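Local coordinates for protein putative dehydrogenase (PDB 6UUG) that acts as the monooxygenase component of a two-component flavin-dependent system that oxidises methanesulfinate in bacterial sulfur assimilation, at residues L297-E302 with C358-E363; E308-L313 with S351-E356; T115-S120 with P127-T132. All blocks are in the same frame, centred on the assembly; numbering follows the deposited sequence.

Overall arrangement
Contact 3 comes first along the chain, in the N-terminal helical part of the acyl-CoA dehydrogenase fold, where it pairs helix 100-119 with helix 122-135. Contacts 1 and 2 follow in the C-terminal helical domain and share helices 294-327 and 333-360, contact 1 running on into the short helix 362-365; their centres lie about 13 Å apart, and contact 2 falls between the two segments of contact 1 in sequence. The long helices are thus joined at successive levels, polar in contact 1 and mainly apolar in contact 2, and both levels meet the second subunit. Contact 3, across the chain's centre, lies about 44 Å from contact 1 and 33 Å from contact 2 between centres.

Contact 1: residues L297-E302 with C358-E363; sequences LAHYGE and CSRLFE
Arg-360 reaches from helix 333-360 to His-299 and Glu-302 on helix 294-327, tying together two long helices of the C-terminal helical domain of the acyl-CoA dehydrogenase fold. The tight part gathers around one nitrogen. Arg-360 NH1 gives an N-H to ND1 of the buried His-299 at 3.0 Å, nearly straight at 161°. This bond lies close to the planes of both groups, although imidazole and guanidinium are turned 48° apart. Arg-360 CD lies against the same ring, 3.4 Å from His-299 CE1, and the bend at chi3 (-49°) then turns the guanidinium so that NH1 comes to ND1. NH1 also makes a salt bridge to Glu-302 OE1 at 2.7 Å, but as a hydrogen bond it is bent and weak, with the carboxylate almost perpendicular to the guanidinium. Since NE is bridged to Glu-356, the arginine is gripped at two nitrogens, which limits its rotation. Glu-302 OE2, the other oxygen, bridges to Arg-352 of the second subunit. The Glu-363 side is looser: Asp-393 of the third subunit packs against it and hydrogen-bonds His-299 NE2, while Glu-363 OE2 stands 3.3 Å from that nitrogen, the carboxylate and ring planes steeply crossed, and Glu-363 CB 4.1 Å from it.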
loop_
_atom_site.group_PDB
_atom_site.type_symbol
_atom_site.label_atom_id
_atom_site.label_comp_id
_atom_site.label_asym_id
_atom_site.label_seq_id
_atom_site.Cartn_x
_atom_site.Cartn_y
_atom_site.Cartn_z
ATOM N N LEU A 297 -17.093 8.050 2.641
ATOM C CA LEU A 297 -17.165 7.437 3.963
ATOM C C LEU A 297 -16.075 6.394 4.166
ATOM O O LEU A 297 -15.514 6.292 5.264
ATOM C CB LEU A 297 -18.539 6.820 4.183
ATOM C CG LEU A 297 -19.637 7.858 4.362
ATOM C CD1 LEU A 297 -20.970 7.134 4.321
ATOM C CD2 LEU A 297 -19.470 8.625 5.660
ATOM N N ALA A 298 -15.755 5.616 3.132
ATOM C CA ALA A 298 -14.701 4.616 3.296
ATOM C C ALA A 298 -13.351 5.283 3.546
ATOM O O ALA A 298 -12.570 4.811 4.388
ATOM C CB ALA A 298 -14.656 3.697 2.078
ATOM N N HIS A 299 -13.069 6.393 2.852
ATOM C CA HIS A 299 -11.861 7.170 3.144
ATOM C C HIS A 299 -11.819 7.601 4.597
ATOM O O HIS A 299 -10.789 7.474 5.261
ATOM C CB HIS A 299 -11.770 8.419 2.275
ATOM C CG HIS A 299 -11.273 8.160 0.892
ATOM N ND1 HIS A 299 -10.040 7.601 0.641
ATOM C CD2 HIS A 299 -11.841 8.391 -0.314
ATOM C CE1 HIS A 299 -9.864 7.504 -0.667
ATOM N NE2 HIS A 299 -10.939 7.982 -1.269
ATOM N N TYR A 300 -12.922 8.166 5.101
ATOM C CA TYR A 300 -12.929 8.601 6.497
ATOM C C TYR A 300 -12.770 7.433 7.460
ATOM O O TYR A 300 -12.137 7.594 8.513
ATOM C CB TYR A 300 -14.201 9.405 6.795
ATOM C CG TYR A 300 -13.989 10.871 6.478
ATOM C CD1 TYR A 300 -13.325 11.692 7.373
ATOM C CD2 TYR A 300 -14.396 11.417 5.251
ATOM C CE1 TYR A 300 -13.083 13.019 7.090
ATOM C CE2 TYR A 300 -14.171 12.768 4.963
ATOM C CZ TYR A 300 -13.517 13.554 5.882
ATOM O OH TYR A 300 -13.268 14.885 5.614
ATOM N N GLY A 301 -13.321 6.260 7.122
ATOM C CA GLY A 301 -13.102 5.082 7.951
ATOM C C GLY A 301 -11.646 4.654 7.978
ATOM O O GLY A 301 -11.126 4.260 9.018
ATOM N N GLU A 302 -10.969 4.737 6.838
ATOM C CA GLU A 302 -9.530 4.463 6.826
ATOM C C GLU A 302 -8.748 5.508 7.619
ATOM O O GLU A 302 -7.817 5.151 8.354
ATOM C CB GLU A 302 -9.038 4.354 5.378
ATOM C CG GLU A 302 -9.600 3.098 4.705
ATOM C CD GLU A 302 -9.099 2.867 3.304
ATOM O OE1 GLU A 302 -8.851 3.846 2.580
ATOM O OE2 GLU A 302 -8.992 1.693 2.915
ATOM N N CYS A 358 -2.494 13.190 5.455
ATOM C CA CYS A 358 -2.322 14.555 4.981
ATOM C C CYS A 358 -2.358 14.636 3.455
ATOM O O CYS A 358 -2.684 15.694 2.907
ATOM C CB CYS A 358 -1.011 15.137 5.496
ATOM S SG CYS A 358 -0.964 15.369 7.297
ATOM N N SER A 359 -2.045 13.545 2.764
ATOM C CA SER A 359 -2.158 13.524 1.304
ATOM C C SER A 359 -3.553 13.122 0.840
ATOM O O SER A 359 -4.140 13.765 -0.046
ATOM C CB SER A 359 -1.133 12.551 0.709
ATOM O OG SER A 359 -1.330 12.416 -0.711
ATOM N N ARG A 360 -4.082 12.043 1.404
ATOM C CA ARG A 360 -5.308 11.481 0.865
ATOM C C ARG A 360 -6.542 12.255 1.294
ATOM O O ARG A 360 -7.598 12.059 0.683
ATOM C CB ARG A 360 -5.448 10.015 1.260
ATOM C CG ARG A 360 -5.933 9.164 0.094
ATOM C CD ARG A 360 -6.697 7.960 0.551
ATOM N NE ARG A 360 -5.994 7.231 1.597
ATOM C CZ ARG A 360 -6.612 6.456 2.477
ATOM N NH1 ARG A 360 -7.931 6.327 2.412
ATOM N NH2 ARG A 360 -5.919 5.820 3.419
ATOM N N LEU A 361 -6.425 13.163 2.276
ATOM C CA LEU A 361 -7.583 13.987 2.632
ATOM C C LEU A 361 -8.056 14.823 1.450
ATOM O O LEU A 361 -9.236 15.181 1.388
ATOM C CB LEU A 361 -7.279 14.888 3.837
ATOM C CG LEU A 361 -6.282 16.041 3.670
ATOM C CD1 LEU A 361 -6.944 17.313 3.086
ATOM C CD2 LEU A 361 -5.617 16.371 5.014
ATOM N N PHE A 362 -7.173 15.127 0.495
ATOM C CA PHE A 362 -7.631 15.928 -0.628
ATOM C C PHE A 362 -8.658 15.199 -1.476
ATOM O O PHE A 362 -9.441 15.860 -2.169
ATOM C CB PHE A 362 -6.437 16.373 -1.486
ATOM C CG PHE A 362 -5.635 17.497 -0.871
ATOM C CD1 PHE A 362 -5.994 18.824 -1.081
ATOM C CD2 PHE A 362 -4.534 17.226 -0.054
ATOM C CE1 PHE A 362 -5.262 19.875 -0.514
ATOM C CE2 PHE A 362 -3.789 18.274 0.519
ATOM C CZ PHE A 362 -4.154 19.598 0.294
ATOM N N GLU A 363 -8.695 13.866 -1.431
ATOM C CA GLU A 363 -9.713 13.132 -2.190
ATOM C C GLU A 363 -11.115 13.270 -1.602
ATOM O O GLU A 363 -12.090 12.947 -2.288
ATOM C CB GLU A 363 -9.364 11.652 -2.281
ATOM C CG GLU A 363 -8.139 11.368 -3.127
ATOM C CD GLU A 363 -8.049 9.910 -3.533
ATOM O OE1 GLU A 363 -6.916 9.401 -3.640
ATOM O OE2 GLU A 363 -9.108 9.275 -3.756
#

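Contact 2: residues E308-L313 with S351-E356; sequences EGIRLL and SRQGLE
Ile-310 lays its terminal CD1 over the root of the Gln-353 side chain, 3.8 Å from Gln-353 CB. With CG1 beside the backbone N (chi1 -60°) and the rest of the chain extended, the methyl is carried across to the facing helix, where it also comes within 4.1 Å of Gly-354 N. Gln-353 runs the other way: its chain, straight beyond CG, slides back past the isoleucine until Gln-353 OE1 lies 3.9 Å from Ile-310 CG1. The contact is therefore a small van der Waals overlap, buried at Ile-310 and Gly-354, with Gln-353 partly exposed. The backbones come to 7.9 Å, CA of Ile-310 to CA of Gln-353. Behind Ile-310, within its own helix, Arg-311 NH1 makes a salt bridge with Glu-308 OE2 at 2.9 Å, meeting that oxygen on its anti side but 28° out of the carboxylate plane; Arg-311 NE goes to Glu-265 and Glu-308 OE1 to Arg-316 of the second subunit. The two segments belong to antiparallel neighbours in the C-terminal helical bundle, helices 294-327 and 333-360; helix 247-277 covers Ile-310 through Leu-261 and Ser-351 through Phe-260, and helix 378-386 packs on Leu-355.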
loop_
_atom_site.group_PDB
_atom_site.type_symbol
_atom_site.label_atom_id
_atom_site.label_comp_id
_atom_site.label_asym_id
_atom_site.label_seq_id
_atom_site.Cartn_x
_atom_site.Cartn_y
_atom_site.Cartn_z
ATOM N N GLU A 308 -6.639 6.084 15.103
ATOM C CA GLU A 308 -6.830 5.383 16.371
ATOM C C GLU A 308 -5.599 4.555 16.733
ATOM O O GLU A 308 -5.144 4.575 17.884
ATOM C CB GLU A 308 -8.081 4.508 16.303
ATOM C CG GLU A 308 -9.368 5.324 16.391
ATOM C CD GLU A 308 -9.596 5.913 17.779
ATOM O OE1 GLU A 308 -10.270 5.248 18.601
ATOM O OE2 GLU A 308 -9.113 7.035 18.049
ATOM N N GLY A 309 -5.037 3.841 15.762
ATOM C CA GLY A 309 -3.820 3.084 16.019
ATOM C C GLY A 309 -2.653 3.960 16.441
ATOM O O GLY A 309 -1.929 3.623 17.386
ATOM N N ILE A 310 -2.445 5.092 15.739
ATOM C CA ILE A 310 -1.364 6.012 16.114
ATOM C C ILE A 310 -1.584 6.527 17.531
ATOM O O ILE A 310 -0.659 6.559 18.350
ATOM C CB ILE A 310 -1.268 7.196 15.135
ATOM C CG1 ILE A 310 -0.998 6.732 13.715
ATOM C CG2 ILE A 310 -0.124 8.116 15.551
ATOM C CD1 ILE A 310 -1.281 7.827 12.731
ATOM N N ARG A 311 -2.813 6.960 17.824
ATOM C CA ARG A 311 -3.106 7.529 19.140
ATOM C C ARG A 311 -2.708 6.573 20.260
ATOM O O ARG A 311 -2.035 6.968 21.214
ATOM C CB ARG A 311 -4.595 7.871 19.239
ATOM C CG ARG A 311 -4.991 9.145 18.475
ATOM C CD ARG A 311 -6.511 9.220 18.283
ATOM N NE ARG A 311 -6.912 10.469 17.620
ATOM C CZ ARG A 311 -8.036 10.626 16.925
ATOM N NH1 ARG A 311 -8.892 9.620 16.797
ATOM N NH2 ARG A 311 -8.317 11.800 16.369
ATOM N N LEU A 312 -3.124 5.303 20.165
ATOM C CA LEU A 312 -2.799 4.375 21.249
ATOM C C LEU A 312 -1.292 4.131 21.357
ATOM O O LEU A 312 -0.752 4.019 22.474
ATOM C CB LEU A 312 -3.547 3.061 21.061
ATOM C CG LEU A 312 -5.077 3.143 21.139
ATOM C CD1 LEU A 312 -5.659 1.719 21.124
ATOM C CD2 LEU A 312 -5.537 3.919 22.381
ATOM N N LEU A 313 -0.597 4.006 20.223
ATOM C CA LEU A 313 0.849 3.788 20.283
ATOM C C LEU A 313 1.566 4.984 20.894
ATOM O O LEU A 313 2.499 4.817 21.695
ATOM C CB LEU A 313 1.400 3.501 18.884
ATOM C CG LEU A 313 1.090 2.136 18.273
ATOM C CD1 LEU A 313 1.485 2.226 16.764
ATOM C CD2 LEU A 313 1.887 1.049 19.010
ATOM N N SER A 351 4.541 8.707 11.494
ATOM C CA SER A 351 5.160 9.263 10.292
ATOM C C SER A 351 4.450 8.779 9.044
ATOM O O SER A 351 4.045 9.581 8.187
ATOM C CB SER A 351 6.642 8.864 10.236
ATOM O OG SER A 351 7.380 9.498 11.276
ATOM N N ARG A 352 4.329 7.460 8.903
ATOM C CA ARG A 352 3.842 6.883 7.652
ATOM C C ARG A 352 2.345 7.075 7.502
ATOM O O ARG A 352 1.863 7.528 6.451
ATOM C CB ARG A 352 4.165 5.399 7.599
ATOM C CG ARG A 352 5.599 5.133 7.400
ATOM C CD ARG A 352 5.796 3.672 7.156
ATOM N NE ARG A 352 6.899 3.470 6.236
ATOM C CZ ARG A 352 7.340 2.268 5.890
ATOM N NH1 ARG A 352 6.749 1.198 6.403
ATOM N NH2 ARG A 352 8.359 2.144 5.043
ATOM N N GLN A 353 1.586 6.683 8.523
ATOM C CA GLN A 353 0.140 6.821 8.427
ATOM C C GLN A 353 -0.284 8.286 8.501
ATOM O O GLN A 353 -1.282 8.679 7.877
ATOM C CB GLN A 353 -0.531 5.993 9.521
ATOM C CG GLN A 353 -0.352 4.478 9.341
ATOM C CD GLN A 353 -1.058 3.698 10.446
ATOM O OE1 GLN A 353 -0.514 3.517 11.526
ATOM N NE2 GLN A 353 -2.276 3.254 10.177
ATOM N N GLY A 354 0.447 9.106 9.251
ATOM C CA GLY A 354 0.140 10.525 9.291
ATOM C C GLY A 354 0.310 11.182 7.931
ATOM O O GLY A 354 -0.539 11.952 7.486
ATOM N N LEU A 355 1.427 10.893 7.254
ATOM C CA LEU A 355 1.654 11.553 5.971
ATOM C C LEU A 355 0.616 11.121 4.951
ATOM O O LEU A 355 0.177 11.937 4.123
ATOM C CB LEU A 355 3.081 11.261 5.473
ATOM C CG LEU A 355 3.558 12.123 4.304
ATOM C CD1 LEU A 355 3.781 13.568 4.756
ATOM C CD2 LEU A 355 4.844 11.517 3.746
ATOM N N GLU A 356 0.176 9.862 5.035
ATOM C CA GLU A 356 -0.858 9.361 4.133
ATOM C C GLU A 356 -2.184 10.092 4.339
ATOM O O GLU A 356 -2.871 10.436 3.369
ATOM C CB GLU A 356 -1.029 7.859 4.341
ATOM C CG GLU A 356 -2.201 7.239 3.573
ATOM C CD GLU A 356 -2.037 7.306 2.056
ATOM O OE1 GLU A 356 -3.033 7.031 1.347
ATOM O OE2 GLU A 356 -0.929 7.628 1.570
#

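Contact 3: residues T115-S120 with P127-T132; sequences TVRLFS and PWFEQT
Helices 115-119 and 127-132 run nearly antiparallel, their directions 161° apart and their axes approaching to 10.9 Å, with Val-116 opposite Trp-128 and Arg-117 opposite Phe-129. Val-116 is wedged between the two aromatic residues. Its CB lies 3.8 Å from Trp-128 CE3, with CG1 equally near that atom, while CG2 meets Phe-129 CE1 at 4.0 Å. Phe-129 CZ touches Arg-117 CB, the base of the arginine side chain, at 3.7 Å. This is the packed face of a helical hairpin, helices 100-119 and 122-135, in the N-terminal domain of the acyl-CoA dehydrogenase fold; Trp-125 lies against Val-116, Arg-117 and Ser-120 as well. Where the first helix ends, Ser-120 OG turns back (chi1 71°) to hydrogen-bond Val-116 O at 2.7 Å, which the Ser-120 N-H reaches from the opposite face of the carbonyl plane. The same hydroxyl oxygen lies at the indole edge, 4.2 Å from Trp-128 CZ3. With an alanine here, Val-116 O loses the hydroxyl but keeps the backbone N-H, and the helix end would probably be held less firmly, with a small gap beside the indole. Thr-132 OG1 likewise reaches Trp-128 O, four residues back, at 2.7 Å and also bonds Trp-139 NE1.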
loop_
_atom_site.group_PDB
_atom_site.type_symbol
_atom_site.label_atom_id
_atom_site.label_comp_id
_atom_site.label_asym_id
_atom_site.label_seq_id
_atom_site.Cartn_x
_atom_site.Cartn_y
_atom_site.Cartn_z
ATOM N N THR A 115 17.453 18.598 29.010
ATOM C CA THR A 115 18.877 18.407 28.755
ATOM C C THR A 115 19.722 18.839 29.953
ATOM O O THR A 115 20.615 18.104 30.387
ATOM C CB THR A 115 19.285 19.186 27.503
ATOM O OG1 THR A 115 18.517 18.728 26.380
ATOM C CG2 THR A 115 20.754 18.965 27.198
ATOM N N VAL A 116 19.479 20.043 30.486
ATOM C CA VAL A 116 20.246 20.454 31.662
ATOM C C VAL A 116 19.882 19.580 32.858
ATOM O O VAL A 116 20.747 19.224 33.674
ATOM C CB VAL A 116 20.072 21.964 31.961
ATOM C CG1 VAL A 116 20.590 22.806 30.817
ATOM C CG2 VAL A 116 18.641 22.337 32.288
ATOM N N ARG A 117 18.612 19.174 32.958
ATOM C CA ARG A 117 18.188 18.347 34.085
ATOM C C ARG A 117 18.907 17.004 34.087
ATOM O O ARG A 117 19.323 16.515 35.144
ATOM C CB ARG A 117 16.671 18.136 34.038
ATOM C CG ARG A 117 16.140 17.064 35.010
ATOM C CD ARG A 117 16.294 17.519 36.455
ATOM N NE ARG A 117 15.881 16.495 37.420
ATOM C CZ ARG A 117 16.651 15.498 37.856
ATOM N NH1 ARG A 117 17.896 15.347 37.417
ATOM N NH2 ARG A 117 16.172 14.638 38.744
ATOM N N LEU A 118 19.074 16.400 32.911
ATOM C CA LEU A 118 19.637 15.060 32.825
ATOM C C LEU A 118 21.157 15.034 32.756
ATOM O O LEU A 118 21.765 14.033 33.169
ATOM C CB LEU A 118 19.062 14.339 31.601
ATOM C CG LEU A 118 17.576 13.986 31.651
ATOM C CD1 LEU A 118 17.112 13.475 30.281
ATOM C CD2 LEU A 118 17.310 12.938 32.718
ATOM N N PHE A 119 21.786 16.102 32.251
ATOM C CA PHE A 119 23.215 16.089 31.936
ATOM C C PHE A 119 24.088 16.836 32.942
ATOM O O PHE A 119 25.316 16.702 32.874
ATOM C CB PHE A 119 23.489 16.699 30.551
ATOM C CG PHE A 119 22.987 15.892 29.384
ATOM C CD1 PHE A 119 22.435 14.632 29.547
ATOM C CD2 PHE A 119 23.087 16.414 28.100
ATOM C CE1 PHE A 119 21.979 13.903 28.446
ATOM C CE2 PHE A 119 22.643 15.699 26.991
ATOM C CZ PHE A 119 22.087 14.437 27.164
ATOM N N SER A 120 23.516 17.617 33.860
ATOM C CA SER A 120 24.322 18.484 34.719
ATOM C C SER A 120 23.959 18.266 36.188
ATOM O O SER A 120 23.068 17.484 36.531
ATOM C CB SER A 120 24.156 19.962 34.334
ATOM O OG SER A 120 22.876 20.465 34.692
ATOM N N PRO A 127 19.026 26.220 39.796
ATOM C CA PRO A 127 18.887 27.661 39.513
ATOM C C PRO A 127 18.332 27.950 38.129
ATOM O O PRO A 127 17.538 28.884 37.963
ATOM C CB PRO A 127 20.321 28.192 39.664
ATOM C CG PRO A 127 21.014 27.201 40.510
ATOM C CD PRO A 127 20.413 25.873 40.164
ATOM N N TRP A 128 18.736 27.181 37.119
ATOM C CA TRP A 128 18.197 27.407 35.780
ATOM C C TRP A 128 16.687 27.197 35.750
ATOM O O TRP A 128 15.966 27.964 35.098
ATOM C CB TRP A 128 18.896 26.499 34.768
ATOM C CG TRP A 128 20.242 27.023 34.348
ATOM C CD1 TRP A 128 20.616 28.337 34.245
ATOM C CD2 TRP A 128 21.386 26.248 33.974
ATOM N NE1 TRP A 128 21.925 28.423 33.825
ATOM C CE2 TRP A 128 22.419 27.154 33.660
ATOM C CE3 TRP A 128 21.639 24.874 33.880
ATOM C CZ2 TRP A 128 23.685 26.730 33.263
ATOM C CZ3 TRP A 128 22.889 24.455 33.483
ATOM C CH2 TRP A 128 23.901 25.380 33.176
ATOM N N PHE A 129 16.196 26.163 36.444
ATOM C CA PHE A 129 14.753 25.927 36.532
ATOM C C PHE A 129 14.050 27.069 37.257
ATOM O O PHE A 129 13.004 27.557 36.816
ATOM C CB PHE A 129 14.470 24.607 37.252
ATOM C CG PHE A 129 14.521 23.385 36.368
ATOM C CD1 PHE A 129 15.157 23.421 35.141
ATOM C CD2 PHE A 129 13.918 22.201 36.774
ATOM C CE1 PHE A 129 15.197 22.282 34.323
ATOM C CE2 PHE A 129 13.947 21.062 35.977
ATOM C CZ PHE A 129 14.587 21.106 34.739
ATOM N N GLU A 130 14.600 27.490 38.396
ATOM C CA GLU A 130 13.987 28.579 39.152
ATOM C C GLU A 130 13.918 29.861 38.329
ATOM O O GLU A 130 12.879 30.529 38.295
ATOM C CB GLU A 130 14.758 28.801 40.455
ATOM C CG GLU A 130 14.742 27.599 41.373
ATOM C CD GLU A 130 15.649 27.773 42.585
ATOM O OE1 GLU A 130 16.604 28.576 42.502
ATOM O OE2 GLU A 130 15.403 27.110 43.617
ATOM N N GLN A 131 15.010 30.222 37.650
ATOM C CA GLN A 131 14.988 31.463 36.873
ATOM C C GLN A 131 14.059 31.359 35.671
ATOM O O GLN A 131 13.401 32.340 35.300
ATOM C CB GLN A 131 16.396 31.834 36.426
ATOM C CG GLN A 131 17.356 32.106 37.570
ATOM C CD GLN A 131 18.765 32.357 37.078
ATOM O OE1 GLN A 131 19.203 33.504 36.973
ATOM N NE2 GLN A 131 19.479 31.282 36.753
ATOM N N THR A 132 13.999 30.184 35.040
ATOM C CA THR A 132 13.109 30.008 33.897
ATOM C C THR A 132 11.651 30.173 34.302
ATOM O O THR A 132 10.867 30.806 33.586
ATOM C CB THR A 132 13.345 28.624 33.271
ATOM O OG1 THR A 132 14.681 28.560 32.758
ATOM C CG2 THR A 132 12.358 28.358 32.148
#